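Long-range contact in VC0179-like protein (PDB 4XJ6), which probably joins nucleoside triphosphates into cyclic dinucleotides, as a magnesium-dependent bacterial homolog of cyclic GMP-AMP synthase: residues N73-L85 with L154-E166. Residues are numbered along the deposited sequence; the frame is centred on the assembly and turned at random.
Sequences NVRYLSPEERADL and LLVDTSLKSLEAE
Tyr76 sets its ring obliquely against one turn of helix 149-166, with CD2 against Ser162 CB at 3.5 Å and CD1 as near to Ala165 CB. At its far end the ring crosses the Glu166 carboxylate almost perpendicularly, the two planes 87° apart. A water donates both to Glu166 OE2 and to Asn73 OD1, 2.8 Å from Asn73 OD1, while Arg40 pairs with Glu166 OE1 and Glu47 takes the Asn73 amide. Thr158 CG2, anti to the backbone N, lies 3.4 Å from Asn73 O, whereas OG1 faces Leu77 CD1 at 3.3 Å. That hydroxyl donates back to Leu154 O (2.7 Å), which also accepts from Thr158 N on the opposite face of the carbonyl, so Thr158 OG1, though set against Leu77, has a hydrogen-bond partner. Val156 and Leu160 rest on strand 188-198, and Leu160 and Leu163 on strand 170-174, of the nucleotidyltransferase sheet; here the helix meets a 3-10 turn and the start of helix 79-90, the axes of residues 79-85 and 154-166 running at 136° to each other. Ser78 is the N-cap, and its backbone N bonds Glu81 OE1 (3.1 Å), one half of a capping box. The same oxygen makes a salt bridge with Lys161 NZ, 3.4 Å away, whose hydrogen bond is weak; the lysine chain reaches it by bending at chi3 and chi4. Further along, Leu154 CD1 reaches Leu85 CB, and the Leu85 and Leu155 side chains cross at about a right angle, CD2 to CD2 3.8 Å.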
ATOM      1  N   ASN A  73     -18.736  -2.873  19.319  1.00 22.26           N
ATOM      2  CA  ASN A  73     -18.665  -2.536  17.899  1.00 26.68           C
ATOM      3  C   ASN A  73     -18.944  -3.735  16.999  1.00 27.45           C
ATOM      4  O   ASN A  73     -19.178  -3.577  15.801  1.00 23.49           O
ATOM      5  CB  ASN A  73     -17.294  -1.946  17.553  1.00 22.59           C
ATOM      6  CG  ASN A  73     -17.139  -0.513  18.017  1.00 25.52           C
ATOM      7  OD1 ASN A  73     -17.640   0.413  17.381  1.00 25.06           O
ATOM      8  ND2 ASN A  73     -16.428  -0.321  19.122  1.00 26.42           N
ATOM      9  N   VAL A  74     -18.910  -4.929  17.585  1.00 26.91           N
ATOM     10  CA  VAL A  74     -19.201  -6.171  16.870  1.00 26.74           C
ATOM     11  C   VAL A  74     -20.641  -6.162  16.348  1.00 25.36           C
ATOM     12  O   VAL A  74     -20.993  -6.925  15.450  1.00 29.50           O
ATOM     13  CB  VAL A  74     -18.951  -7.401  17.785  1.00 29.01           C
ATOM     14  CG1 VAL A  74     -19.199  -8.720  17.055  1.00 22.02           C
ATOM     15  CG2 VAL A  74     -17.532  -7.372  18.319  1.00 32.11           C
ATOM     16  N   ARG A  75     -21.459  -5.279  16.917  1.00 24.60           N
ATOM     17  CA  ARG A  75     -22.806  -4.994  16.421  1.00 32.84           C
ATOM     18  C   ARG A  75     -22.885  -4.872  14.899  1.00 30.58           C
ATOM     19  O   ARG A  75     -23.863  -5.293  14.285  1.00 32.87           O
ATOM     20  CB  ARG A  75     -23.333  -3.692  17.039  1.00 43.77           C
ATOM     21  CG  ARG A  75     -23.972  -3.835  18.407  1.00 52.82           C
ATOM     22  CD  ARG A  75     -24.395  -2.480  18.972  1.00 59.39           C
ATOM     23  NE  ARG A  75     -23.247  -1.642  19.314  1.00 60.33           N
ATOM     24  CZ  ARG A  75     -22.974  -0.472  18.745  1.00 62.32           C
ATOM     25  NH1 ARG A  75     -23.774   0.011  17.805  1.00 64.29           N
ATOM     26  NH2 ARG A  75     -21.905   0.216  19.122  1.00 60.79           N
ATOM     27  N   TYR A  76     -21.846  -4.291  14.303  1.00 25.14           N
ATOM     28  CA  TYR A  76     -21.885  -3.874  12.903  1.00 27.51           C
ATOM     29  C   TYR A  76     -21.465  -4.967  11.919  1.00 28.17           C
ATOM     30  O   TYR A  76     -21.544  -4.776  10.703  1.00 26.29           O
ATOM     31  CB  TYR A  76     -21.011  -2.630  12.717  1.00 25.60           C
ATOM     32  CG  TYR A  76     -21.482  -1.456  13.549  1.00 27.91           C
ATOM     33  CD1 TYR A  76     -22.681  -0.818  13.258  1.00 29.25           C
ATOM     34  CD2 TYR A  76     -20.739  -0.997  14.629  1.00 23.12           C
ATOM     35  CE1 TYR A  76     -23.125   0.251  14.013  1.00 31.68           C
ATOM     36  CE2 TYR A  76     -21.176   0.073  15.394  1.00 24.80           C
ATOM     37  CZ  TYR A  76     -22.367   0.692  15.081  1.00 36.60           C
ATOM     38  OH  TYR A  76     -22.799   1.753  15.840  1.00 38.47           O
ATOM     39  N   LEU A  77     -21.017  -6.105  12.438  1.00 27.25           N
ATOM     40  CA  LEU A  77     -20.797  -7.274  11.595  1.00 26.27           C
ATOM     41  C   LEU A  77     -22.148  -7.883  11.229  1.00 27.58           C
ATOM     42  O   LEU A  77     -23.151  -7.615  11.890  1.00 25.62           O
ATOM     43  CB  LEU A  77     -19.920  -8.309  12.303  1.00 26.15           C
ATOM     44  CG  LEU A  77     -18.495  -7.945  12.722  1.00 25.48           C
ATOM     45  CD1 LEU A  77     -17.884  -9.088  13.516  1.00 26.17           C
ATOM     46  CD2 LEU A  77     -17.639  -7.626  11.511  1.00 24.72           C
ATOM     47  N   SER A  78     -22.176  -8.699  10.181  1.00 30.18           N
ATOM     48  CA  SER A  78     -23.384  -9.441   9.831  1.00 31.59           C
ATOM     49  C   SER A  78     -23.662 -10.472  10.929  1.00 28.53           C
ATOM     50  O   SER A  78     -22.764 -10.785  11.709  1.00 32.23           O
ATOM     51  CB  SER A  78     -23.227 -10.113   8.464  1.00 35.00           C
ATOM     52  OG  SER A  78     -22.173 -11.056   8.477  1.00 38.34           O
ATOM     53  N   PRO A  79     -24.904 -10.987  11.010  1.00 30.00           N
ATOM     54  CA  PRO A  79     -25.247 -11.972  12.048  1.00 30.49           C
ATOM     55  C   PRO A  79     -24.319 -13.189  12.114  1.00 30.21           C
ATOM     56  O   PRO A  79     -23.935 -13.593  13.214  1.00 29.06           O
ATOM     57  CB  PRO A  79     -26.661 -12.403  11.656  1.00 30.20           C
ATOM     58  CG  PRO A  79     -27.241 -11.194  11.003  1.00 29.70           C
ATOM     59  CD  PRO A  79     -26.096 -10.561  10.249  1.00 29.84           C
ATOM     60  N   GLU A  80     -23.970 -13.768  10.969  1.00 29.92           N
ATOM     61  CA  GLU A  80     -23.084 -14.927  10.957  1.00 32.70           C
ATOM     62  C   GLU A  80     -21.713 -14.561  11.513  1.00 29.28           C
ATOM     63  O   GLU A  80     -21.099 -15.344  12.237  1.00 32.48           O
ATOM     64  CB  GLU A  80     -22.950 -15.487   9.540  1.00 41.23           C
ATOM     65  CG  GLU A  80     -22.408 -16.910   9.475  1.00 50.14           C
ATOM     66  CD  GLU A  80     -20.914 -16.992   9.729  1.00 52.36           C
ATOM     67  OE1 GLU A  80     -20.164 -16.180   9.146  1.00 49.03           O
ATOM     68  OE2 GLU A  80     -20.496 -17.862  10.523  1.00 52.24           O
ATOM     69  N   GLU A  81     -21.244 -13.367  11.170  1.00 26.19           N
ATOM     70  CA  GLU A  81     -19.941 -12.890  11.618  1.00 24.15           C
ATOM     71  C   GLU A  81     -19.927 -12.624  13.120  1.00 27.75           C
ATOM     72  O   GLU A  81     -18.908 -12.825  13.778  1.00 28.34           O
ATOM     73  CB  GLU A  81     -19.542 -11.627  10.849  1.00 25.19           C
ATOM     74  CG  GLU A  81     -19.222 -11.887   9.384  1.00 23.77           C
ATOM     75  CD  GLU A  81     -18.952 -10.616   8.602  1.00 31.21           C
ATOM     76  OE1 GLU A  81     -19.507  -9.561   8.972  1.00 33.88           O
ATOM     77  OE2 GLU A  81     -18.183 -10.673   7.618  1.00 33.89           O
ATOM     78  N   ARG A  82     -21.057 -12.172  13.655  1.00 27.50           N
ATOM     79  CA  ARG A  82     -21.178 -11.952  15.093  1.00 25.63           C
ATOM     80  C   ARG A  82     -21.196 -13.282  15.833  1.00 26.27           C
ATOM     81  O   ARG A  82     -20.581 -13.427  16.891  1.00 30.25           O
ATOM     82  CB  ARG A  82     -22.440 -11.155  15.417  1.00 28.26           C
ATOM     83  CG  ARG A  82     -22.474  -9.781  14.789  1.00 32.84           C
ATOM     84  CD  ARG A  82     -23.531  -8.899  15.444  1.00 35.03           C
ATOM     85  NE  ARG A  82     -24.880  -9.436  15.288  1.00 37.53           N
ATOM     86  CZ  ARG A  82     -25.696  -9.124  14.287  1.00 42.01           C
ATOM     87  NH1 ARG A  82     -25.293  -8.287  13.343  1.00 44.69           N
ATOM     88  NH2 ARG A  82     -26.911  -9.652  14.227  1.00 43.65           N
ATOM     89  N   ALA A  83     -21.905 -14.251  15.263  1.00 23.91           N
ATOM     90  CA  ALA A  83     -21.959 -15.598  15.817  1.00 24.24           C
ATOM     91  C   ALA A  83     -20.590 -16.266  15.733  1.00 28.60           C
ATOM     92  O   ALA A  83     -20.172 -16.964  16.656  1.00 29.29           O
ATOM     93  CB  ALA A  83     -23.001 -16.434  15.089  1.00 23.40           C
ATOM     94  N   ASP A  84     -19.896 -16.040  14.623  1.00 21.86           N
ATOM     95  CA  ASP A  84     -18.588 -16.641  14.394  1.00 24.23           C
ATOM     96  C   ASP A  84     -17.559 -16.111  15.386  1.00 27.32           C
ATOM     97  O   ASP A  84     -16.822 -16.884  16.000  1.00 21.88           O
ATOM     98  CB  ASP A  84     -18.124 -16.380  12.961  1.00 22.38           C
ATOM     99  CG  ASP A  84     -16.947 -17.248  12.566  1.00 33.05           C
ATOM    100  OD1 ASP A  84     -16.660 -18.235  13.279  1.00 32.86           O
ATOM    101  OD2 ASP A  84     -16.316 -16.951  11.530  1.00 36.18           O
ATOM    102  N   LEU A  85     -17.518 -14.789  15.539  1.00 24.31           N
ATOM    103  CA  LEU A  85     -16.602 -14.151  16.478  1.00 26.10           C
ATOM    104  C   LEU A  85     -16.923 -14.561  17.909  1.00 29.41           C
ATOM    105  O   LEU A  85     -16.026 -14.704  18.740  1.00 30.61           O
ATOM    106  CB  LEU A  85     -16.661 -12.628  16.340  1.00 26.19           C
ATOM    107  CG  LEU A  85     -15.648 -11.858  17.190  1.00 27.14           C
ATOM    108  CD1 LEU A  85     -14.227 -12.322  16.887  1.00 24.30           C
ATOM    109  CD2 LEU A  85     -15.792 -10.357  16.972  1.00 25.67           C
ATOM    110  N   LEU A 154     -11.670 -10.683  11.777  1.00 22.34           N
ATOM    111  CA  LEU A 154     -13.013 -10.224  12.124  1.00 23.31           C
ATOM    112  C   LEU A 154     -12.976  -8.991  13.020  1.00 22.45           C
ATOM    113  O   LEU A 154     -13.913  -8.194  13.028  1.00 22.75           O
ATOM    114  CB  LEU A 154     -13.803 -11.341  12.808  1.00 23.71           C
ATOM    115  CG  LEU A 154     -14.393 -12.407  11.884  1.00 28.27           C
ATOM    116  CD1 LEU A 154     -15.164 -13.445  12.689  1.00 25.51           C
ATOM    117  CD2 LEU A 154     -15.281 -11.766  10.824  1.00 24.82           C
ATOM    118  N   LEU A 155     -11.893  -8.843  13.777  1.00 21.97           N
ATOM    119  CA  LEU A 155     -11.716  -7.671  14.627  1.00 21.76           C
ATOM    120  C   LEU A 155     -11.344  -6.447  13.798  1.00 26.10           C
ATOM    121  O   LEU A 155     -11.731  -5.325  14.122  1.00 25.67           O
ATOM    122  CB  LEU A 155     -10.650  -7.928  15.690  1.00 21.61           C
ATOM    123  CG  LEU A 155     -10.994  -8.993  16.731  1.00 24.84           C
ATOM    124  CD1 LEU A 155      -9.937  -9.026  17.819  1.00 22.14           C
ATOM    125  CD2 LEU A 155     -12.373  -8.749  17.326  1.00 22.84           C
ATOM    126  N   VAL A 156     -10.588  -6.672  12.730  1.00 20.79           N
ATOM    127  CA  VAL A 156     -10.261  -5.607  11.793  1.00 26.24           C
ATOM    128  C   VAL A 156     -11.520  -5.189  11.047  1.00 33.05           C
ATOM    129  O   VAL A 156     -11.798  -3.996  10.896  1.00 30.22           O
ATOM    130  CB  VAL A 156      -9.177  -6.044  10.792  1.00 27.01           C
ATOM    131  CG1 VAL A 156      -9.049  -5.028   9.673  1.00 26.15           C
ATOM    132  CG2 VAL A 156      -7.845  -6.234  11.501  1.00 23.58           C
ATOM    133  N   ASP A 157     -12.279  -6.181  10.590  1.00 21.23           N
ATOM    134  CA  ASP A 157     -13.536  -5.934   9.898  1.00 27.29           C
ATOM    135  C   ASP A 157     -14.500  -5.166  10.792  1.00 28.04           C
ATOM    136  O   ASP A 157     -15.168  -4.238  10.342  1.00 22.73           O
ATOM    137  CB  ASP A 157     -14.173  -7.247   9.445  1.00 29.86           C
ATOM    138  CG  ASP A 157     -13.437  -7.884   8.286  1.00 30.00           C
ATOM    139  OD1 ASP A 157     -12.498  -7.254   7.760  1.00 27.91           O
ATOM    140  OD2 ASP A 157     -13.810  -9.010   7.893  1.00 34.56           O
ATOM    141  N   THR A 158     -14.555  -5.554  12.061  1.00 26.17           N
ATOM    142  CA  THR A 158     -15.388  -4.870  13.043  1.00 23.21           C
ATOM    143  C   THR A 158     -15.060  -3.383  13.116  1.00 27.84           C
ATOM    144  O   THR A 158     -15.954  -2.539  13.119  1.00 30.36           O
ATOM    145  CB  THR A 158     -15.226  -5.489  14.444  1.00 23.37           C
ATOM    146  OG1 THR A 158     -15.711  -6.836  14.432  1.00 25.65           O
ATOM    147  CG2 THR A 158     -16.009  -4.697  15.472  1.00 24.09           C
ATOM    148  N   SER A 159     -13.768  -3.073  13.163  1.00 24.76           N
ATOM    149  CA  SER A 159     -13.313  -1.690  13.249  1.00 25.63           C
ATOM    150  C   SER A 159     -13.742  -0.860  12.043  1.00 28.63           C
ATOM    151  O   SER A 159     -14.312   0.220  12.196  1.00 22.81           O
ATOM    152  CB  SER A 159     -11.794  -1.646  13.390  1.00 23.53           C
ATOM    153  OG  SER A 159     -11.334  -0.313  13.465  1.00 27.68           O
ATOM    154  N   LEU A 160     -13.469  -1.368  10.847  1.00 27.00           N
ATOM    155  CA  LEU A 160     -13.735  -0.624   9.621  1.00 23.96           C
ATOM    156  C   LEU A 160     -15.227  -0.553   9.297  1.00 25.93           C
ATOM    157  O   LEU A 160     -15.708   0.461   8.793  1.00 29.01           O
ATOM    158  CB  LEU A 160     -12.968  -1.246   8.455  1.00 21.15           C
ATOM    159  CG  LEU A 160     -11.457  -1.346   8.671  1.00 24.05           C
ATOM    160  CD1 LEU A 160     -10.775  -1.960   7.457  1.00 19.84           C
ATOM    161  CD2 LEU A 160     -10.857   0.019   9.006  1.00 21.21           C
ATOM    162  N   LYS A 161     -15.956  -1.627   9.589  1.00 23.26           N
ATOM    163  CA  LYS A 161     -17.397  -1.653   9.353  1.00 25.74           C
ATOM    164  C   LYS A 161     -18.136  -0.758  10.342  1.00 28.73           C
ATOM    165  O   LYS A 161     -19.207  -0.233  10.034  1.00 32.89           O
ATOM    166  CB  LYS A 161     -17.933  -3.080   9.433  1.00 25.81           C
ATOM    167  CG  LYS A 161     -17.631  -3.919   8.203  1.00 28.00           C
ATOM    168  CD  LYS A 161     -18.098  -5.355   8.377  1.00 35.62           C
ATOM    169  CE  LYS A 161     -18.932  -5.803   7.188  1.00 42.97           C
ATOM    170  NZ  LYS A 161     -18.581  -7.177   6.737  1.00 46.52           N
ATOM    171  N   SER A 162     -17.564  -0.583  11.530  1.00 31.07           N
ATOM    172  CA  SER A 162     -18.142   0.325  12.515  1.00 31.20           C
ATOM    173  C   SER A 162     -17.942   1.770  12.072  1.00 28.18           C
ATOM    174  O   SER A 162     -18.792   2.625  12.309  1.00 33.49           O
ATOM    175  CB  SER A 162     -17.520   0.101  13.895  1.00 32.39           C
ATOM    176  OG  SER A 162     -16.182   0.571  13.936  1.00 35.15           O
ATOM    177  N   LEU A 163     -16.807   2.028  11.432  1.00 25.73           N
ATOM    178  CA  LEU A 163     -16.514   3.342  10.874  1.00 30.77           C
ATOM    179  C   LEU A 163     -17.413   3.617   9.670  1.00 28.85           C
ATOM    180  O   LEU A 163     -17.891   4.739   9.482  1.00 27.76           O
ATOM    181  CB  LEU A 163     -15.042   3.446  10.474  1.00 23.88           C
ATOM    182  CG  LEU A 163     -14.035   3.444  11.623  1.00 24.85           C
ATOM    183  CD1 LEU A 163     -12.613   3.496  11.090  1.00 22.48           C
ATOM    184  CD2 LEU A 163     -14.303   4.615  12.551  1.00 26.01           C
ATOM    185  N   GLU A 164     -17.636   2.581   8.865  1.00 25.36           N
ATOM    186  CA  GLU A 164     -18.530   2.664   7.716  1.00 32.06           C
ATOM    187  C   GLU A 164     -19.950   3.017   8.139  1.00 29.54           C
ATOM    188  O   GLU A 164     -20.571   3.923   7.585  1.00 32.10           O
ATOM    189  CB  GLU A 164     -18.529   1.339   6.953  1.00 25.69           C
ATOM    190  CG  GLU A 164     -19.610   1.234   5.892  1.00 32.83           C
ATOM    191  CD  GLU A 164     -19.605  -0.102   5.177  1.00 33.78           C
ATOM    192  OE1 GLU A 164     -19.957  -1.123   5.805  1.00 39.13           O
ATOM    193  OE2 GLU A 164     -19.242  -0.129   3.984  1.00 31.79           O
ATOM    194  N   ALA A 165     -20.452   2.292   9.131  1.00 30.86           N
ATOM    195  CA  ALA A 165     -21.831   2.444   9.582  1.00 29.55           C
ATOM    196  C   ALA A 165     -22.079   3.794  10.251  1.00 31.34           C
ATOM    197  O   ALA A 165     -23.166   4.359  10.139  1.00 31.91           O
ATOM    198  CB  ALA A 165     -22.192   1.320  10.534  1.00 29.70           C
ATOM    199  N   GLU A 166     -21.068   4.304  10.947  1.00 31.84           N
ATOM    200  CA  GLU A 166     -21.222   5.531  11.718  1.00 34.18           C
ATOM    201  C   GLU A 166     -20.879   6.792  10.925  1.00 35.70           C
ATOM    202  O   GLU A 166     -21.161   7.901  11.373  1.00 39.24           O
ATOM    203  CB  GLU A 166     -20.360   5.462  12.981  1.00 31.48           C
ATOM    204  CG  GLU A 166     -20.873   4.485  14.026  1.00 33.79           C
ATOM    205  CD  GLU A 166     -19.948   4.375  15.220  1.00 36.83           C
ATOM    206  OE1 GLU A 166     -18.859   4.983  15.183  1.00 39.10           O
ATOM    207  OE2 GLU A 166     -20.310   3.681  16.193  1.00 39.88           O
TER
HETATM  208  O   HOH W   1     -18.908   2.769  18.185  1.00 41.59           O